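PDB 6F72: VAO-type flavoprotein oxidase VAO615 from Myceliophthora thermophila, which probably acts as an oxidoreductase whose bicovalently attached FAD, once reduced, reacts rapidly with molecular oxygen, although no substrate has yet been identified. Local coordinates for residues A36-R41 / Q144-R149; S83-T88 / W482-S487; S272-A277 / K544-D549; S440-F445 / D495-E500. All blocks are in the same frame, centred on the assembly; numbering follows the deposited sequence.

Interaction 1 of 4, residues A36-R41 / Q144-R149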
loop_
_atom_site.group_PDB
_atom_site.type_symbol
_atom_site.label_atom_id
_atom_site.label_comp_id
_atom_site.label_asym_id
_atom_site.label_seq_id
_atom_site.Cartn_x
_atom_site.Cartn_y
_atom_site.Cartn_z
ATOM N N ALA A 36 -32.852 10.189 9.500
ATOM C CA ALA A 36 -32.473 8.915 10.120
ATOM C C ALA A 36 -31.019 8.817 10.632
ATOM O O ALA A 36 -30.637 7.771 11.172
ATOM C CB ALA A 36 -32.798 7.755 9.186
ATOM N N TRP A 37 -30.223 9.885 10.473
ATOM C CA TRP A 37 -28.887 9.969 11.099
ATOM C C TRP A 37 -29.035 9.801 12.618
ATOM O O TRP A 37 -29.959 10.374 13.199
ATOM C CB TRP A 37 -28.220 11.309 10.790
ATOM C CG TRP A 37 -26.806 11.454 11.320
ATOM C CD1 TRP A 37 -26.401 12.213 12.381
ATOM C CD2 TRP A 37 -25.622 10.827 10.804
ATOM N NE1 TRP A 37 -25.039 12.099 12.560
ATOM C CE2 TRP A 37 -24.536 11.257 11.607
ATOM C CE3 TRP A 37 -25.372 9.935 9.744
ATOM C CZ2 TRP A 37 -23.217 10.829 11.382
ATOM C CZ3 TRP A 37 -24.054 9.514 9.516
ATOM C CH2 TRP A 37 -22.998 9.963 10.334
ATOM N N PRO A 38 -28.154 8.994 13.257
ATOM C CA PRO A 38 -28.320 8.750 14.689
ATOM C C PRO A 38 -28.199 10.035 15.514
ATOM O O PRO A 38 -27.309 10.845 15.253
ATOM C CB PRO A 38 -27.178 7.776 15.018
ATOM C CG PRO A 38 -26.832 7.127 13.726
ATOM C CD PRO A 38 -27.036 8.202 12.701
ATOM N N SER A 39 -29.108 10.209 16.481
ATOM C CA SER A 39 -29.064 11.313 17.462
ATOM C C SER A 39 -27.738 11.356 18.234
ATOM O O SER A 39 -26.996 10.384 18.248
ATOM C CB SER A 39 -30.238 11.203 18.447
ATOM O OG SER A 39 -30.099 10.069 19.290
ATOM N N SER A 40 -27.440 12.478 18.892
ATOM C CA SER A 40 -26.202 12.570 19.683
ATOM C C SER A 40 -26.275 11.678 20.924
ATOM O O SER A 40 -25.245 11.283 21.474
ATOM C CB SER A 40 -25.875 14.010 20.035
ATOM O OG SER A 40 -27.061 14.699 20.324
ATOM N N ARG A 41 -27.512 11.361 21.319
ATOM C CA ARG A 41 -27.828 10.394 22.360
ATOM C C ARG A 41 -27.501 8.970 21.884
ATOM O O ARG A 41 -26.945 8.178 22.651
ATOM C CB ARG A 41 -29.304 10.524 22.760
ATOM C CG ARG A 41 -29.710 9.712 23.979
ATOM C CD ARG A 41 -31.071 10.139 24.506
ATOM N NE ARG A 41 -30.956 11.176 25.527
ATOM C CZ ARG A 41 -31.981 11.809 26.090
ATOM N NH1 ARG A 41 -33.235 11.527 25.748
ATOM N NH2 ARG A 41 -31.749 12.737 27.005
ATOM N N GLN A 144 -24.931 -1.506 12.037
ATOM C CA GLN A 144 -25.977 -2.342 11.453
ATOM C C GLN A 144 -27.379 -1.973 11.975
ATOM O O GLN A 144 -28.336 -1.912 11.198
ATOM C CB GLN A 144 -25.615 -3.846 11.537
ATOM C CG GLN A 144 -24.433 -4.179 10.592
ATOM C CD GLN A 144 -23.879 -5.617 10.656
ATOM O OE1 GLN A 144 -24.511 -6.576 10.175
ATOM N NE2 GLN A 144 -22.654 -5.758 11.189
ATOM N N LYS A 145 -27.488 -1.667 13.269
ATOM C CA LYS A 145 -28.745 -1.162 13.842
ATOM C C LYS A 145 -29.170 0.163 13.189
ATOM O O LYS A 145 -30.353 0.353 12.882
ATOM C CB LYS A 145 -28.633 -1.002 15.366
ATOM C CG LYS A 145 -29.924 -0.586 16.063
ATOM C CD LYS A 145 -29.655 -0.041 17.460
ATOM C CE LYS A 145 -30.892 0.602 18.054
ATOM N NZ LYS A 145 -30.716 0.776 19.518
ATOM N N HIS A 146 -28.197 1.045 12.950
ATOM C CA HIS A 146 -28.464 2.427 12.498
ATOM C C HIS A 146 -28.218 2.726 11.027
ATOM O O HIS A 146 -28.316 3.890 10.608
ATOM C CB HIS A 146 -27.697 3.431 13.365
ATOM C CG HIS A 146 -28.198 3.498 14.769
ATOM N ND1 HIS A 146 -29.424 4.037 15.092
ATOM C CD2 HIS A 146 -27.657 3.065 15.930
ATOM C CE1 HIS A 146 -29.609 3.950 16.399
ATOM N NE2 HIS A 146 -28.551 3.364 16.929
ATOM N N ASN A 147 -27.889 1.682 10.258
ATOM C CA ASN A 147 -27.666 1.781 8.816
ATOM C C ASN A 147 -26.520 2.745 8.456
ATOM O O ASN A 147 -26.588 3.491 7.470
ATOM C CB ASN A 147 -28.988 2.114 8.103
ATOM C CG ASN A 147 -28.897 1.993 6.603
ATOM O OD1 ASN A 147 -28.214 1.114 6.064
ATOM N ND2 ASN A 147 -29.582 2.885 5.916
ATOM N N VAL A 148 -25.463 2.709 9.263
ATOM C CA VAL A 148 -24.267 3.525 9.029
ATOM C C VAL A 148 -23.226 2.730 8.229
ATOM O O VAL A 148 -22.984 1.541 8.505
ATOM C CB VAL A 148 -23.667 4.057 10.361
ATOM C CG1 VAL A 148 -22.354 4.790 10.146
ATOM C CG2 VAL A 148 -24.658 4.988 11.062
ATOM N N ARG A 149 -22.636 3.390 7.226
ATOM C CA ARG A 149 -21.477 2.861 6.513
ATOM C C ARG A 149 -20.273 2.653 7.443
ATOM O O ARG A 149 -19.833 3.568 8.142
ATOM C CB ARG A 149 -21.097 3.796 5.366
ATOM C CG ARG A 149 -19.953 3.312 4.482
ATOM C CD ARG A 149 -19.499 4.412 3.529
ATOM N NE ARG A 149 -18.185 4.085 2.991
ATOM C CZ ARG A 149 -17.588 4.686 1.967
ATOM N NH1 ARG A 149 -18.171 5.694 1.331
ATOM N NH2 ARG A 149 -16.392 4.260 1.577
#
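Pro-38, which packs on His-146 and Val-148, stands just before the N-cap of helix 40-49, where Ser-39 OG hydrogen-bonds to the backbone N of Asp-42. The contact itself is apolar and small. Pro-38 presents the outer corner of its ring: CG lies 3.8 Å from His-146 CB and 4.0 Å from Val-148 CG2. With CG anti to its carbonyl carbon (chi1 -68°), His-146 turns its ring at a slant to the proline, so that Pro-38 CB lies over one face near the rim, while Lys-145 CG covers the opposite face; Phe-142 meets the ring too. Proline suits this place because it is compact, rigid and has no amide hydrogen to satisfy. Asn-147 takes a positive phi of 60°, which asparagine tolerates well, and turns the chain from the helix to bring Val-148 under Pro-38 CG. The connection from helix 133-146 into strand 150-153 belongs to a beta-alpha-beta crossover of the PCMH-type FAD-binding domain, beginning at strand 126-129.

Interaction 2 of 4, residues S83-T88 / W482-S487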
loop_
_atom_site.group_PDB
_atom_site.type_symbol
_atom_site.label_atom_id
_atom_site.label_comp_id
_atom_site.label_asym_id
_atom_site.label_seq_id
_atom_site.Cartn_x
_atom_site.Cartn_y
_atom_site.Cartn_z
ATOM N N SER A 83 5.428 19.629 5.669
ATOM C CA SER A 83 5.527 18.174 5.477
ATOM C C SER A 83 4.219 17.490 5.052
ATOM O O SER A 83 4.115 16.259 5.121
ATOM C CB SER A 83 6.074 17.521 6.753
ATOM O OG SER A 83 7.365 18.018 7.058
ATOM N N TRP A 84 3.239 18.279 4.604
ATOM C CA TRP A 84 1.891 17.769 4.290
ATOM C C TRP A 84 1.855 16.730 3.167
ATOM O O TRP A 84 1.039 15.786 3.194
ATOM C CB TRP A 84 0.953 18.916 3.941
ATOM C CG TRP A 84 -0.478 18.506 3.896
ATOM C CD1 TRP A 84 -1.208 18.208 2.788
ATOM C CD2 TRP A 84 -1.353 18.323 5.016
ATOM N NE1 TRP A 84 -2.492 17.868 3.135
ATOM C CE2 TRP A 84 -2.613 17.922 4.500
ATOM C CE3 TRP A 84 -1.199 18.469 6.406
ATOM C CZ2 TRP A 84 -3.724 17.676 5.323
ATOM C CZ3 TRP A 84 -2.302 18.210 7.235
ATOM C CH2 TRP A 84 -3.547 17.813 6.686
ATOM N N ASP A 85 2.738 16.909 2.189
ATOM C CA ASP A 85 2.853 15.981 1.052
ATOM C C ASP A 85 3.866 14.837 1.276
ATOM O O ASP A 85 4.295 14.176 0.324
ATOM C CB ASP A 85 3.154 16.770 -0.236
ATOM C CG ASP A 85 2.060 17.769 -0.588
ATOM O OD1 ASP A 85 0.883 17.595 -0.187
ATOM O OD2 ASP A 85 2.383 18.734 -1.290
ATOM N N ILE A 86 4.220 14.605 2.543
ATOM C CA ILE A 86 5.102 13.505 2.968
ATOM C C ILE A 86 4.268 12.522 3.816
ATOM O O ILE A 86 3.302 12.926 4.472
ATOM C CB ILE A 86 6.359 14.047 3.737
ATOM C CG1 ILE A 86 7.116 15.136 2.922
ATOM C CG2 ILE A 86 7.285 12.934 4.259
ATOM C CD1 ILE A 86 7.707 14.711 1.578
ATOM N N SER A 87 4.606 11.232 3.750
ATOM C CA SER A 87 4.048 10.227 4.676
ATOM C C SER A 87 4.749 10.401 6.020
ATOM O O SER A 87 5.895 9.987 6.202
ATOM C CB SER A 87 4.204 8.798 4.129
ATOM O OG SER A 87 3.643 8.693 2.831
ATOM N N THR A 88 4.065 11.068 6.940
ATOM C CA THR A 88 4.624 11.374 8.259
ATOM C C THR A 88 3.807 10.707 9.341
ATOM O O THR A 88 2.598 10.474 9.176
ATOM C CB THR A 88 4.591 12.883 8.560
ATOM O OG1 THR A 88 3.229 13.329 8.540
ATOM C CG2 THR A 88 5.445 13.669 7.562
ATOM N N TRP A 482 0.773 15.688 -6.432
ATOM C CA TRP A 482 -0.246 16.714 -6.232
ATOM C C TRP A 482 0.411 18.089 -6.369
ATOM O O TRP A 482 1.616 18.238 -6.134
ATOM C CB TRP A 482 -0.860 16.546 -4.857
ATOM C CG TRP A 482 -1.998 17.433 -4.552
ATOM C CD1 TRP A 482 -1.948 18.616 -3.872
ATOM C CD2 TRP A 482 -3.376 17.217 -4.888
ATOM N NE1 TRP A 482 -3.199 19.145 -3.766
ATOM C CE2 TRP A 482 -4.101 18.314 -4.371
ATOM C CE3 TRP A 482 -4.069 16.206 -5.572
ATOM C CZ2 TRP A 482 -5.494 18.435 -4.510
ATOM C CZ3 TRP A 482 -5.460 16.324 -5.711
ATOM C CH2 TRP A 482 -6.155 17.438 -5.178
ATOM N N ASP A 483 -0.371 19.085 -6.772
ATOM C CA ASP A 483 0.149 20.433 -6.951
ATOM C C ASP A 483 -0.794 21.420 -6.285
ATOM O O ASP A 483 -1.906 21.675 -6.775
ATOM C CB ASP A 483 0.358 20.749 -8.444
ATOM C CG ASP A 483 1.014 22.107 -8.687
ATOM O OD1 ASP A 483 1.318 22.870 -7.728
ATOM O OD2 ASP A 483 1.215 22.413 -9.873
ATOM N N TRP A 484 -0.329 21.968 -5.162
ATOM C CA TRP A 484 -1.110 22.913 -4.377
ATOM C C TRP A 484 -1.315 24.297 -5.035
ATOM O O TRP A 484 -2.192 25.052 -4.606
ATOM C CB TRP A 484 -0.527 23.037 -2.968
ATOM C CG TRP A 484 -0.814 21.820 -2.120
ATOM C CD1 TRP A 484 0.096 20.922 -1.645
ATOM C CD2 TRP A 484 -2.101 21.372 -1.667
ATOM N NE1 TRP A 484 -0.540 19.944 -0.907
ATOM C CE2 TRP A 484 -1.888 20.190 -0.907
ATOM C CE3 TRP A 484 -3.413 21.863 -1.809
ATOM C CZ2 TRP A 484 -2.937 19.486 -0.296
ATOM C CZ3 TRP A 484 -4.458 21.169 -1.204
ATOM C CH2 TRP A 484 -4.213 19.975 -0.459
ATOM N N ASP A 485 -0.524 24.614 -6.065
ATOM C CA ASP A 485 -0.715 25.842 -6.872
ATOM C C ASP A 485 -1.722 25.688 -8.005
ATOM O O ASP A 485 -2.187 26.691 -8.570
ATOM C CB ASP A 485 0.600 26.282 -7.502
ATOM C CG ASP A 485 1.632 26.687 -6.495
ATOM O OD1 ASP A 485 1.290 27.028 -5.348
ATOM O OD2 ASP A 485 2.819 26.682 -6.859
ATOM N N ALA A 486 -2.006 24.447 -8.386
ATOM C CA ALA A 486 -2.909 24.153 -9.494
ATOM C C ALA A 486 -4.344 24.294 -9.004
ATOM O O ALA A 486 -4.586 24.318 -7.808
ATOM C CB ALA A 486 -2.642 22.740 -10.031
ATOM N N SER A 487 -5.294 24.381 -9.926
ATOM C CA SER A 487 -6.704 24.408 -9.554
ATOM C C SER A 487 -7.246 23.015 -9.157
ATOM O O SER A 487 -6.635 21.997 -9.498
ATOM C CB SER A 487 -7.533 25.009 -10.687
ATOM O OG SER A 487 -7.711 24.068 -11.721
#
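Two type I beta turns, Ser-83 to Ile-86 and Asp-483 to Ala-486, meet through the side chains of Asp-85 and Trp-484. Trp-484 NE1 donates to Asp-85 OD1 at 2.8 Å, with an N-H...O angle of 160°. The syn lone pair is used, and carboxylate and indole lie 6° from coplanar, so the acid lines up along the pyrrole edge and its OD2 comes 3.2 Å from Trp-484 CD1. Aspartate is short enough to hold this acceptor close to the turn; OD1 also takes a hydrogen bond from Gln-101 NE2. Trp-484 CZ2 meets Trp-84 CD1 at 3.8 Å, the two indoles lying obliquely, and Trp-84 NE1 is occupied by Gln-104 OE1. One face of Trp-484 carries Trp-482 NE1, 3.1 Å above its plane. Asp-483 stiffens its turn as an Asx turn, OD1 accepting from Asp-485 N. The first loop joins helices 74-81 and 89-92 and carries Ser-87, which touches the FAD, the second joins strand 472-480 to helix 488-508, and helix 101-104 packs against Trp-482 and Trp-484.

Interaction 3 of 4, residues S272-A277 / K544-D549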
loop_
_atom_site.group_PDB
_atom_site.type_symbol
_atom_site.label_atom_id
_atom_site.label_comp_id
_atom_site.label_asym_id
_atom_site.label_seq_id
_atom_site.Cartn_x
_atom_site.Cartn_y
_atom_site.Cartn_z
ATOM N N SER A 272 -10.297 -21.795 6.258
ATOM C CA SER A 272 -9.173 -21.702 5.326
ATOM C C SER A 272 -9.487 -20.831 4.121
ATOM O O SER A 272 -8.592 -20.213 3.547
ATOM C CB SER A 272 -8.735 -23.100 4.883
ATOM O OG SER A 272 -9.799 -23.772 4.234
ATOM N N ASP A 273 -10.767 -20.805 3.763
ATOM C CA ASP A 273 -11.265 -20.042 2.645
ATOM C C ASP A 273 -11.162 -18.537 2.941
ATOM O O ASP A 273 -10.793 -17.754 2.050
ATOM C CB ASP A 273 -12.688 -20.492 2.248
ATOM C CG ASP A 273 -13.702 -20.396 3.385
ATOM O OD1 ASP A 273 -13.329 -20.194 4.567
ATOM O OD2 ASP A 273 -14.906 -20.541 3.093
ATOM N N LEU A 274 -11.446 -18.153 4.193
ATOM C CA LEU A 274 -11.199 -16.794 4.663
ATOM C C LEU A 274 -9.704 -16.473 4.705
ATOM O O LEU A 274 -9.307 -15.363 4.294
ATOM C CB LEU A 274 -11.887 -16.492 6.002
ATOM C CG LEU A 274 -11.845 -15.049 6.574
ATOM C CD1 LEU A 274 -12.523 -13.990 5.696
ATOM C CD2 LEU A 274 -12.452 -15.017 7.968
ATOM N N TYR A 275 -8.885 -17.424 5.150
ATOM C CA TYR A 275 -7.423 -17.249 5.164
ATOM C C TYR A 275 -6.905 -16.951 3.739
ATOM O O TYR A 275 -6.040 -16.089 3.551
ATOM C CB TYR A 275 -6.691 -18.465 5.800
ATOM C CG TYR A 275 -5.202 -18.455 5.512
ATOM C CD1 TYR A 275 -4.695 -19.036 4.331
ATOM C CD2 TYR A 275 -4.300 -17.830 6.374
ATOM C CE1 TYR A 275 -3.342 -18.978 4.028
ATOM C CE2 TYR A 275 -2.936 -17.782 6.084
ATOM C CZ TYR A 275 -2.465 -18.353 4.910
ATOM O OH TYR A 275 -1.123 -18.321 4.588
ATOM N N TRP A 276 -7.446 -17.697 2.767
ATOM C CA TRP A 276 -7.091 -17.603 1.350
ATOM C C TRP A 276 -7.393 -16.180 0.773
ATOM O O TRP A 276 -6.496 -15.538 0.207
ATOM C CB TRP A 276 -7.822 -18.712 0.584
ATOM C CG TRP A 276 -7.542 -18.773 -0.888
ATOM C CD1 TRP A 276 -6.524 -19.456 -1.501
ATOM C CD2 TRP A 276 -8.317 -18.178 -1.936
ATOM N NE1 TRP A 276 -6.596 -19.288 -2.874
ATOM C CE2 TRP A 276 -7.689 -18.521 -3.171
ATOM C CE3 TRP A 276 -9.476 -17.383 -1.961
ATOM C CZ2 TRP A 276 -8.182 -18.095 -4.417
ATOM C CZ3 TRP A 276 -9.968 -16.947 -3.212
ATOM C CH2 TRP A 276 -9.310 -17.303 -4.420
ATOM N N ALA A 277 -8.643 -15.726 0.959
ATOM C CA ALA A 277 -9.137 -14.407 0.575
ATOM C C ALA A 277 -8.360 -13.272 1.217
ATOM O O ALA A 277 -7.989 -12.338 0.523
ATOM C CB ALA A 277 -10.626 -14.270 0.878
ATOM N N LYS A 544 -19.364 -13.418 -0.041
ATOM C CA LYS A 544 -20.777 -13.734 0.232
ATOM C C LYS A 544 -20.990 -14.676 1.421
ATOM O O LYS A 544 -22.037 -14.608 2.088
ATOM C CB LYS A 544 -21.460 -14.294 -1.014
ATOM C CG LYS A 544 -21.777 -13.223 -2.045
ATOM C CD LYS A 544 -22.169 -13.855 -3.369
ATOM C CE LYS A 544 -22.588 -12.772 -4.357
ATOM N NZ LYS A 544 -22.483 -13.270 -5.760
ATOM N N LYS A 545 -20.007 -15.536 1.688
ATOM C CA LYS A 545 -20.042 -16.408 2.873
ATOM C C LYS A 545 -19.906 -15.624 4.192
ATOM O O LYS A 545 -20.745 -15.759 5.075
ATOM C CB LYS A 545 -18.974 -17.499 2.790
ATOM C CG LYS A 545 -19.053 -18.521 3.917
ATOM C CD LYS A 545 -18.079 -19.671 3.709
ATOM C CE LYS A 545 -17.889 -20.456 5.001
ATOM N NZ LYS A 545 -16.916 -21.564 4.778
ATOM N N TYR A 546 -18.852 -14.814 4.293
ATOM C CA TYR A 546 -18.484 -14.086 5.523
ATOM C C TYR A 546 -19.081 -12.686 5.668
ATOM O O TYR A 546 -19.032 -12.087 6.760
ATOM C CB TYR A 546 -16.957 -14.036 5.668
ATOM C CG TYR A 546 -16.371 -15.404 5.895
ATOM C CD1 TYR A 546 -16.322 -15.952 7.184
ATOM C CD2 TYR A 546 -15.901 -16.178 4.820
ATOM C CE1 TYR A 546 -15.809 -17.224 7.407
ATOM C CE2 TYR A 546 -15.375 -17.454 5.029
ATOM C CZ TYR A 546 -15.334 -17.972 6.328
ATOM O OH TYR A 546 -14.827 -19.234 6.562
ATOM N N ASP A 547 -19.634 -12.163 4.576
ATOM C CA ASP A 547 -20.267 -10.851 4.572
ATOM C C ASP A 547 -21.501 -10.852 3.647
ATOM O O ASP A 547 -21.584 -10.034 2.720
ATOM C CB ASP A 547 -19.235 -9.767 4.184
ATOM C CG ASP A 547 -19.760 -8.340 4.362
ATOM O OD1 ASP A 547 -20.776 -8.158 5.062
ATOM O OD2 ASP A 547 -19.160 -7.393 3.787
ATOM N N PRO A 548 -22.488 -11.748 3.909
ATOM C CA PRO A 548 -23.641 -11.863 2.988
ATOM C C PRO A 548 -24.440 -10.570 2.783
ATOM O O PRO A 548 -25.055 -10.401 1.727
ATOM C CB PRO A 548 -24.526 -12.914 3.655
ATOM C CG PRO A 548 -24.145 -12.879 5.099
ATOM C CD PRO A 548 -22.672 -12.600 5.101
ATOM N N ASP A 549 -24.421 -9.680 3.783
ATOM C CA ASP A 549 -25.158 -8.417 3.747
ATOM C C ASP A 549 -24.310 -7.243 3.250
ATOM O O ASP A 549 -24.766 -6.092 3.260
ATOM C CB ASP A 549 -25.723 -8.090 5.144
ATOM C CG ASP A 549 -26.678 -9.141 5.649
ATOM O OD1 ASP A 549 -27.628 -9.503 4.919
ATOM O OD2 ASP A 549 -26.481 -9.604 6.793
#
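The polar part centres on the carboxylate of Asp-273, which serves two neighbours on the other helix. Tyr-546 OH donates to OD1 at 2.7 Å, and the ammonium of Lys-545 forms a salt bridge with OD2, its NZ lying 2.8 Å away. Each donor approaches on the syn side of its oxygen and moderately out of the carboxylate plane. OD1 accepts again, from the backbone N of Leu-274 at 2.8 Å; this bond is bent, and it meets the oxygen from above the plane. Placing CG between the backbone N and carbonyl carbon (chi1 57°) folds the acid back over its own helix start, where the helix dipole would probably favour its negative charge.

The apolar part is a CH-pi contact. Leu-274 CB stands 4.0 Å from the centroid of the Tyr-546 ring and 22° off its normal, with both methyls spread across the same ring. Lys-545 CG covers the opposite face, its long extended chain then reaching round to the acid at the ring edge. Tyrosine thus suits both needs, a flat apolar face for leucine and a hydroxyl for aspartate.

The contact joins the first turn of helix 272-278, of the PCMH-type FAD-binding region, to the last turn of helix 536-546, of the berberine-like region; further along, Ala-277 packs on Leu-539 and Val-542 and Trp-276 forms a cation-pi contact with Arg-538.

Interaction 4 of 4, residues S440-F445 / D495-E500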
loop_
_atom_site.group_PDB
_atom_site.type_symbol
_atom_site.label_atom_id
_atom_site.label_comp_id
_atom_site.label_asym_id
_atom_site.label_seq_id
_atom_site.Cartn_x
_atom_site.Cartn_y
_atom_site.Cartn_z
ATOM N N SER A 440 8.147 8.987 -19.156
ATOM C CA SER A 440 9.212 9.964 -18.898
ATOM C C SER A 440 8.990 11.356 -19.535
ATOM O O SER A 440 9.688 12.308 -19.188
ATOM C CB SER A 440 10.563 9.400 -19.339
ATOM O OG SER A 440 10.899 8.248 -18.593
ATOM N N GLN A 441 8.022 11.470 -20.448
ATOM C CA GLN A 441 7.687 12.757 -21.094
ATOM C C GLN A 441 6.566 13.486 -20.351
ATOM O O GLN A 441 6.261 14.656 -20.656
ATOM C CB GLN A 441 7.317 12.593 -22.592
ATOM C CG GLN A 441 8.296 11.811 -23.464
ATOM C CD GLN A 441 9.751 12.144 -23.193
ATOM O OE1 GLN A 441 10.182 13.283 -23.352
ATOM N NE2 GLN A 441 10.516 11.143 -22.778
ATOM N N VAL A 442 5.960 12.787 -19.392
ATOM C CA VAL A 442 4.847 13.311 -18.605
ATOM C C VAL A 442 5.439 13.808 -17.267
ATOM O O VAL A 442 5.694 12.999 -16.372
ATOM C CB VAL A 442 3.733 12.236 -18.401
ATOM C CG1 VAL A 442 2.459 12.870 -17.864
ATOM C CG2 VAL A 442 3.422 11.502 -19.701
ATOM N N PRO A 443 5.674 15.140 -17.129
ATOM C CA PRO A 443 6.490 15.665 -16.003
ATOM C C PRO A 443 5.923 15.442 -14.587
ATOM O O PRO A 443 6.702 15.332 -13.618
ATOM C CB PRO A 443 6.623 17.163 -16.330
ATOM C CG PRO A 443 6.286 17.271 -17.776
ATOM C CD PRO A 443 5.227 16.237 -18.004
ATOM N N ALA A 444 4.598 15.361 -14.461
ATOM C CA ALA A 444 3.981 15.017 -13.170
ATOM C C ALA A 444 4.159 13.531 -12.741
ATOM O O ALA A 444 3.982 13.187 -11.571
ATOM C CB ALA A 444 2.510 15.404 -13.180
ATOM N N PHE A 445 4.524 12.669 -13.690
ATOM C CA PHE A 445 4.620 11.229 -13.454
ATOM C C PHE A 445 6.037 10.674 -13.634
ATOM O O PHE A 445 6.248 9.448 -13.558
ATOM C CB PHE A 445 3.629 10.492 -14.356
ATOM C CG PHE A 445 2.181 10.726 -13.999
ATOM C CD1 PHE A 445 1.512 11.881 -14.418
ATOM C CD2 PHE A 445 1.476 9.778 -13.268
ATOM C CE1 PHE A 445 0.174 12.088 -14.093
ATOM C CE2 PHE A 445 0.131 9.972 -12.954
ATOM C CZ PHE A 445 -0.519 11.130 -13.359
ATOM N N ASP A 495 -6.270 13.263 -12.137
ATOM C CA ASP A 495 -6.970 12.058 -11.689
ATOM C C ASP A 495 -7.531 11.238 -12.883
ATOM O O ASP A 495 -7.237 10.028 -13.003
ATOM C CB ASP A 495 -8.077 12.448 -10.689
ATOM C CG ASP A 495 -8.332 11.389 -9.636
ATOM O OD1 ASP A 495 -7.428 10.561 -9.370
ATOM O OD2 ASP A 495 -9.444 11.410 -9.048
ATOM N N ARG A 496 -8.312 11.883 -13.756
ATOM C CA ARG A 496 -8.884 11.201 -14.926
ATOM C C ARG A 496 -7.832 10.796 -15.961
ATOM O O ARG A 496 -7.931 9.702 -16.553
ATOM C CB ARG A 496 -10.019 11.997 -15.575
ATOM C CG ARG A 496 -11.255 12.153 -14.684
ATOM C CD ARG A 496 -12.350 12.966 -15.366
ATOM N NE ARG A 496 -11.832 14.198 -15.986
ATOM C CZ ARG A 496 -11.764 15.403 -15.406
ATOM N NH1 ARG A 496 -12.202 15.607 -14.169
ATOM N NH2 ARG A 496 -11.257 16.415 -16.084
ATOM N N TYR A 497 -6.828 11.652 -16.165
ATOM C CA TYR A 497 -5.660 11.287 -16.973
ATOM C C TYR A 497 -5.027 9.971 -16.495
ATOM O O TYR A 497 -4.758 9.082 -17.316
ATOM C CB TYR A 497 -4.602 12.397 -17.016
ATOM C CG TYR A 497 -3.293 11.926 -17.622
ATOM C CD1 TYR A 497 -3.149 11.779 -19.015
ATOM C CD2 TYR A 497 -2.206 11.599 -16.804
ATOM C CE1 TYR A 497 -1.951 11.314 -19.562
ATOM C CE2 TYR A 497 -1.009 11.154 -17.333
ATOM C CZ TYR A 497 -0.885 10.991 -18.700
ATOM O OH TYR A 497 0.315 10.536 -19.197
ATOM N N ALA A 498 -4.787 9.842 -15.186
ATOM C CA ALA A 498 -4.115 8.648 -14.685
ATOM C C ALA A 498 -4.939 7.375 -14.973
ATOM O O ALA A 498 -4.413 6.420 -15.533
ATOM C CB ALA A 498 -3.789 8.776 -13.205
ATOM N N ALA A 499 -6.231 7.425 -14.637
ATOM C CA ALA A 499 -7.159 6.306 -14.768
ATOM C C ALA A 499 -7.443 5.884 -16.208
ATOM O O ALA A 499 -7.452 4.690 -16.496
ATOM C CB ALA A 499 -8.467 6.624 -14.062
ATOM N N GLU A 500 -7.686 6.844 -17.095
ATOM C CA GLU A 500 -8.234 6.516 -18.401
ATOM C C GLU A 500 -7.277 6.690 -19.580
ATOM O O GLU A 500 -7.585 6.251 -20.689
ATOM C CB GLU A 500 -9.605 7.177 -18.616
ATOM C CG GLU A 500 -9.609 8.676 -18.841
ATOM C CD GLU A 500 -10.833 9.346 -18.240
ATOM O OE1 GLU A 500 -11.561 8.702 -17.463
ATOM O OE2 GLU A 500 -11.072 10.519 -18.541
#
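Tyr-497 reaches out from its helix to Val-442 at its hydroxyl end and Phe-445 along one edge. Val-442 faces the hydroxyl head-on: CG2 lies 3.3 Å and CG1 3.4 Å from Tyr-497 OH, so both branches close on the oxygen. Phe-445 lies alongside, running the other way. The edge of Tyr-497 turns toward the face of Phe-445 in an offset edge-to-face pair, centroids 5.4 Å apart and planes at 63°, in which Phe-445 CE1 comes 3.6 Å from Tyr-497 CE2. Beyond that, Phe-445 CZ rests 4.0 Å from Ala-498 CB, a methyl small enough to let the ring approach the helix. With CG anti to the backbone N (chi1 169°), the long tyrosine is directed off the helix toward the turn.

Here helix 488-508 lies against the large antiparallel sheet, and Phe-445 also touches Phe-412 and Asn-414 of strand 412-419. A type I turn fixes the two partners of the tyrosine relative to each other, Phe-445 N bonding to Val-442 O at 2.9 Å; Pro-443 suits the second position of such a turn. A backbone hydrogen bond between Ala-444 and Ser-481 ties the turn to the loop after strand 472-480. On the helix, Asp-495 is anchored through hydrogen bonds to Asn-521, His-522 and Asn-102.

In the fold
Along the chain the segments run 36-41, 83-88, 144-149, 272-277, 440-445, 482-487, 495-500 and 544-549, so interaction 2 crosses each of the others, while interaction 4 is nested inside the loop closed by interaction 3. Interactions 2 and 4 are the closest by centres, about 16 Å apart, and meet the same element: 482-487 leads into helix 488-508, which bears 495-500. Interactions 1 and 3, with centres about 26 Å apart, approach to about 5 Å between nearest atoms, and each includes a segment of the PCMH-type FAD-binding region. Interactions 2 and 3 lie on opposite sides of the chain's centre. Interactions 1 and 2 tie N-terminal segments to later ones; interaction 3 joins the berberine-like and PCMH-type regions.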